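Local coordinates for protein alkaline serine protease (Pseudoalteromonas sp., PDB 1Y9Z) that probably cleaves peptide bonds in proteins as a subtilisin-like serine endopeptidase of a cold-adapted Antarctic bacterium, at residues Val177-Ser182 against Ser369-His374; Gly66-Gly71 against Glu203-Thr208. All coordinates share one frame; numbering follows the deposited sequence.

Interaction 1: Val177-Ser182 against Ser369-His374; sequences VAAVDS and SMATPH. With PMS (phenylmethanesulfonic acid), chain H.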
loop_
_atom_site.group_PDB
_atom_site.type_symbol
_atom_site.label_atom_id
_atom_site.label_comp_id
_atom_site.label_asym_id
_atom_site.label_seq_id
_atom_site.Cartn_x
_atom_site.Cartn_y
_atom_site.Cartn_z
ATOM N N VAL A 177 -12.260 3.159 3.299
ATOM C CA VAL A 177 -11.011 2.740 3.925
ATOM C C VAL A 177 -9.933 3.812 4.040
ATOM O O VAL A 177 -9.590 4.470 3.057
ATOM C CB VAL A 177 -10.411 1.543 3.155
ATOM C CG1 VAL A 177 -9.119 1.082 3.819
ATOM C CG2 VAL A 177 -11.418 0.409 3.098
ATOM N N ALA A 178 -9.397 3.963 5.250
ATOM C CA ALA A 178 -8.334 4.921 5.538
ATOM C C ALA A 178 -6.985 4.207 5.581
ATOM O O ALA A 178 -6.919 2.979 5.706
ATOM C CB ALA A 178 -8.596 5.609 6.871
ATOM N N ALA A 179 -5.912 4.985 5.490
ATOM C CA ALA A 179 -4.558 4.442 5.506
ATOM C C ALA A 179 -3.782 4.811 6.765
ATOM O O ALA A 179 -3.871 5.939 7.252
ATOM C CB ALA A 179 -3.791 4.937 4.281
ATOM N N VAL A 180 -3.024 3.848 7.285
ATOM C CA VAL A 180 -2.168 4.068 8.449
ATOM C C VAL A 180 -0.812 3.463 8.105
ATOM O O VAL A 180 -0.710 2.657 7.173
ATOM C CB VAL A 180 -2.708 3.387 9.734
ATOM C CG1 VAL A 180 -4.055 3.979 10.112
ATOM C CG2 VAL A 180 -2.815 1.885 9.529
ATOM N N ASP A 181 0.230 3.852 8.837
ATOM C CA ASP A 181 1.563 3.317 8.569
ATOM C C ASP A 181 1.912 2.160 9.507
ATOM O O ASP A 181 1.059 1.700 10.267
ATOM C CB ASP A 181 2.620 4.435 8.626
ATOM C CG ASP A 181 2.790 5.034 10.009
ATOM O OD1 ASP A 181 3.396 6.125 10.098
ATOM O OD2 ASP A 181 2.343 4.425 11.000
ATOM N N SER A 182 3.155 1.684 9.453
ATOM C CA SER A 182 3.555 0.545 10.278
ATOM C C SER A 182 3.605 0.776 11.786
ATOM O O SER A 182 3.883 -0.152 12.544
ATOM C CB SER A 182 4.888 -0.043 9.789
ATOM O OG SER A 182 5.972 0.843 9.984
ATOM N N SER A 369 -5.474 3.687 -1.499
ATOM C CA SER A 369 -5.706 2.682 -2.535
ATOM C C SER A 369 -4.927 1.412 -2.219
ATOM O O SER A 369 -5.208 0.361 -2.788
ATOM C CB SER A 369 -5.436 3.449 -3.786
ATOM O OG SER A 369 -6.335 4.203 -4.427
ATOM N N MET A 370 -3.938 1.525 -1.330
ATOM C CA MET A 370 -3.118 0.388 -0.910
ATOM C C MET A 370 -3.746 -0.251 0.329
ATOM O O MET A 370 -3.655 -1.461 0.535
ATOM C CB MET A 370 -1.686 0.840 -0.585
ATOM C CG MET A 370 -0.759 1.000 -1.792
ATOM S SD MET A 370 -1.280 2.198 -3.047
ATOM C CE MET A 370 -2.094 1.123 -4.206
ATOM N N ALA A 371 -4.378 0.570 1.162
ATOM C CA ALA A 371 -5.032 0.069 2.366
ATOM C C ALA A 371 -6.280 -0.718 1.968
ATOM O O ALA A 371 -6.592 -1.759 2.553
ATOM C CB ALA A 371 -5.415 1.237 3.273
ATOM N N THR A 372 -6.981 -0.218 0.955
ATOM C CA THR A 372 -8.206 -0.841 0.477
ATOM C C THR A 372 -8.086 -2.342 0.175
ATOM O O THR A 372 -8.889 -3.129 0.673
ATOM C CB THR A 372 -8.751 -0.065 -0.745
ATOM O OG1 THR A 372 -9.085 1.269 -0.332
ATOM C CG2 THR A 372 -10.002 -0.727 -1.303
ATOM N N PRO A 373 -7.096 -2.762 -0.637
ATOM C CA PRO A 373 -6.973 -4.197 -0.924
ATOM C C PRO A 373 -6.651 -5.046 0.306
ATOM O O PRO A 373 -6.933 -6.247 0.325
ATOM C CB PRO A 373 -5.880 -4.253 -1.997
ATOM C CG PRO A 373 -5.083 -3.009 -1.756
ATOM C CD PRO A 373 -6.154 -1.987 -1.458
ATOM N N HIS A 374 -6.053 -4.440 1.330
ATOM C CA HIS A 374 -5.778 -5.196 2.549
ATOM C C HIS A 374 -7.135 -5.508 3.173
ATOM O O HIS A 374 -7.388 -6.622 3.625
ATOM C CB HIS A 374 -4.947 -4.385 3.553
ATOM C CG HIS A 374 -3.480 -4.345 3.249
ATOM N ND1 HIS A 374 -2.908 -3.367 2.466
ATOM C CD2 HIS A 374 -2.468 -5.155 3.640
ATOM C CE1 HIS A 374 -1.604 -3.573 2.390
ATOM N NE2 HIS A 374 -1.311 -4.651 3.094
HETATM C C PMS H . -5.953 6.687 -5.727
HETATM S S PMS H . -6.671 5.739 -4.364
HETATM C C1 PMS H . -6.853 6.745 -6.988
HETATM C C2 PMS H . -7.789 7.835 -7.104
HETATM C C3 PMS H . -8.638 7.929 -8.252
HETATM C C4 PMS H . -8.515 6.901 -9.266
HETATM C C5 PMS H . -7.598 5.828 -9.159
HETATM C C6 PMS H . -6.729 5.693 -8.030
HETATM O O2S PMS H . -8.111 5.975 -4.375
HETATM O O1S PMS H . -6.104 6.180 -3.111
#
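Ala371 brings the helix of a subtilase nucleophile against the central sheet, its methyl group pointing at strand 174-180 and meeting three consecutive residues. Its CB lies 3.3 Å from Ala178 O, a van der Waals touch of methyl on carbonyl. Beside this, Val177 CG1 packs on Ala371 CB at 3.7 Å, while the methyl of Ala179 comes more loosely, CB to CB 4.2 Å. Val177 makes its contact because CG1 stands anti to the backbone N (chi1 -179°), which brings that branch against Ala371 and close to the backbone N of Thr372.

Thr372 continues the surface with its hydroxyl: OG1 rests 3.7 Å from Val177 CB, but its polar partner is Thr368 O, one turn back. OG1 reaches it from beside its own backbone N, anti to the carbonyl carbon (chi1 -63°). The methyl branch takes the place anti to the N, and the side chain also packs on Ile154 and Ala156 of the adjoining strand.

Ser369, whose CB points away from strand 174-180, is joined covalently through OG to PMS S at 1.6 Å, marking it as the nucleophile of the G-T-S-M-A-T-P motif. Pro373 has no N-H to offer, and Ser369 O instead accepts from Ser129 OG. One residue on, His374 ND1 donates in its ring plane to Met370 O at 2.8 Å. The helix meets the strand mainly through small groups, a methyl and a hydroxyl already bonded to Thr368 O, which is consistent with segment axes only 6.9 Å apart, while Ser369 OG, here sulfonylated, lies on the side that carries the bound group.

Interaction 2: Gly66-Gly71 against Glu203-Thr208; sequences GTHVAG and EAILST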
loop_
_atom_site.group_PDB
_atom_site.type_symbol
_atom_site.label_atom_id
_atom_site.label_comp_id
_atom_site.label_asym_id
_atom_site.label_seq_id
_atom_site.Cartn_x
_atom_site.Cartn_y
_atom_site.Cartn_z
ATOM N N GLY A 66 -3.402 -1.179 -10.693
ATOM C CA GLY A 66 -4.219 -2.359 -10.466
ATOM C C GLY A 66 -3.420 -3.601 -10.135
ATOM O O GLY A 66 -3.896 -4.485 -9.420
ATOM N N THR A 67 -2.204 -3.673 -10.662
ATOM C CA THR A 67 -1.335 -4.814 -10.418
ATOM C C THR A 67 -0.801 -4.761 -8.987
ATOM O O THR A 67 -0.643 -5.795 -8.337
ATOM C CB THR A 67 -0.179 -4.831 -11.444
ATOM O OG1 THR A 67 -0.721 -5.067 -12.752
ATOM C CG2 THR A 67 0.829 -5.922 -11.117
ATOM N N HIS A 68 -0.538 -3.555 -8.492
ATOM C CA HIS A 68 -0.052 -3.384 -7.128
ATOM C C HIS A 68 -1.184 -3.786 -6.174
ATOM O O HIS A 68 -0.979 -4.547 -5.228
ATOM C CB HIS A 68 0.366 -1.927 -6.913
ATOM C CG HIS A 68 1.184 -1.704 -5.679
ATOM N ND1 HIS A 68 0.629 -1.613 -4.420
ATOM C CD2 HIS A 68 2.522 -1.564 -5.513
ATOM C CE1 HIS A 68 1.590 -1.428 -3.531
ATOM N NE2 HIS A 68 2.747 -1.395 -4.168
ATOM N N VAL A 69 -2.383 -3.281 -6.446
ATOM C CA VAL A 69 -3.562 -3.596 -5.646
ATOM C C VAL A 69 -3.810 -5.111 -5.644
ATOM O O VAL A 69 -4.043 -5.708 -4.590
ATOM C CB VAL A 69 -4.797 -2.851 -6.212
ATOM C CG1 VAL A 69 -6.077 -3.377 -5.585
ATOM C CG2 VAL A 69 -4.657 -1.354 -5.945
ATOM N N ALA A 70 -3.737 -5.729 -6.820
ATOM C CA ALA A 70 -3.949 -7.169 -6.951
ATOM C C ALA A 70 -2.917 -7.960 -6.152
ATOM O O ALA A 70 -3.247 -8.970 -5.529
ATOM C CB ALA A 70 -3.897 -7.575 -8.420
ATOM N N GLY A 71 -1.666 -7.503 -6.174
ATOM C CA GLY A 71 -0.617 -8.182 -5.434
ATOM C C GLY A 71 -0.879 -8.180 -3.938
ATOM O O GLY A 71 -0.563 -9.145 -3.240
ATOM N N GLU A 203 0.987 3.065 3.992
ATOM C CA GLU A 203 2.217 3.836 3.814
ATOM C C GLU A 203 3.348 2.834 3.622
ATOM O O GLU A 203 3.493 1.899 4.408
ATOM C CB GLU A 203 2.500 4.712 5.040
ATOM C CG GLU A 203 3.837 5.468 5.017
ATOM C CD GLU A 203 3.937 6.533 3.929
ATOM O OE1 GLU A 203 2.891 7.034 3.461
ATOM O OE2 GLU A 203 5.072 6.893 3.551
ATOM N N ALA A 204 4.131 3.026 2.566
ATOM C CA ALA A 204 5.255 2.139 2.266
ATOM C C ALA A 204 4.778 0.698 2.119
ATOM O O ALA A 204 5.202 -0.191 2.863
ATOM C CB ALA A 204 6.312 2.237 3.370
ATOM N N ILE A 205 3.892 0.477 1.151
ATOM C CA ILE A 205 3.343 -0.848 0.892
ATOM C C ILE A 205 4.029 -1.491 -0.314
ATOM O O ILE A 205 3.886 -1.026 -1.445
ATOM C CB ILE A 205 1.815 -0.777 0.624
ATOM C CG1 ILE A 205 1.106 -0.092 1.803
ATOM C CG2 ILE A 205 1.258 -2.174 0.389
ATOM C CD1 ILE A 205 1.393 -0.711 3.163
ATOM N N LEU A 206 4.779 -2.557 -0.059
ATOM C CA LEU A 206 5.478 -3.271 -1.119
ATOM C C LEU A 206 4.536 -4.263 -1.788
ATOM O O LEU A 206 3.840 -5.024 -1.114
ATOM C CB LEU A 206 6.677 -4.026 -0.540
ATOM C CG LEU A 206 7.476 -4.901 -1.511
ATOM C CD1 LEU A 206 8.153 -4.024 -2.559
ATOM C CD2 LEU A 206 8.511 -5.705 -0.732
ATOM N N SER A 207 4.504 -4.253 -3.116
ATOM C CA SER A 207 3.662 -5.187 -3.847
ATOM C C SER A 207 4.151 -5.341 -5.279
ATOM O O SER A 207 5.143 -4.732 -5.685
ATOM C CB SER A 207 2.198 -4.723 -3.850
ATOM O OG SER A 207 1.344 -5.730 -4.377
ATOM N N THR A 208 3.445 -6.175 -6.029
ATOM C CA THR A 208 3.743 -6.436 -7.429
ATOM C C THR A 208 3.389 -5.239 -8.308
ATOM O O THR A 208 2.427 -4.520 -8.038
ATOM C CB THR A 208 2.909 -7.622 -7.935
ATOM O OG1 THR A 208 1.536 -7.406 -7.578
ATOM C CG2 THR A 208 3.378 -8.927 -7.312
#
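Ser207 meets His68 twice, once with each atom of its side chain. Its CB sits over the imidazole face, 3.3 Å from the ring centroid and only 8° off the normal, a CH-pi contact. Its OG, swung anti to the backbone N (chi1 -171°), donates to His68 O at 2.7 Å, in the carbonyl plane and on a lone pair. At the ring edge, His68 NE2 makes a weak bond to Ile205 O at 3.0 Å; its stronger acceptor is Glu363 O, on the strand that pairs with 205-208. Next along, Thr208 OG1 donates to Thr67 O at 2.8 Å from above the carbonyl plane, while Gly71 N, closing the helical turn, reaches the same oxygen from the opposite face.

Both hydroxyls crowd Gly71, whose CA lies 3.1 Å from Thr208 OG1; a CB there would collide with each of them. The helix is the one that begins at His65, in the H-G-T-H-V-A-G motif of subtilases, and strand 205-208 crosses the 66-71 segment at 104° as half of a two-stranded antiparallel ribbon with 362-365. An alanine in place of His68 would probably leave Glu363 O without this donor and open a gap beneath Ser207 CB.

In the second shell, Tyr365 stacks on the His68 ring and Met370 of helix 368-385 touches it. Ribbon pairing of Ile205 with Tyr365 and of Ser207 with Glu363 sets the strand in place. Thr67 is fixed by its OG1 bond to Asp34 N, and the side chain of Thr208 stands about 7 Å from a bound calcium ion.

From the N terminus the chain meets helix 65-74 first, then strand 174-180, strand 205-208 and finally helix 368-385, so the two contacts alternate and their loops cross. Interaction 2 closes a loop of 131 residues when 203-208 returns to 66-71. Interaction 1 opens within it at 177-182 and closes only at 369-374, after the chain has traversed the separate sheet of strands between 214 and 360, consistent with an inserted barrel domain. The contacts touch where Pro373 CB packs on Val69 O at 3.5 Å and Asp181 CB on Glu203 CB. Together they tie strand 174-180 of the core sheet, both pocket helices and the two-stranded ribbon.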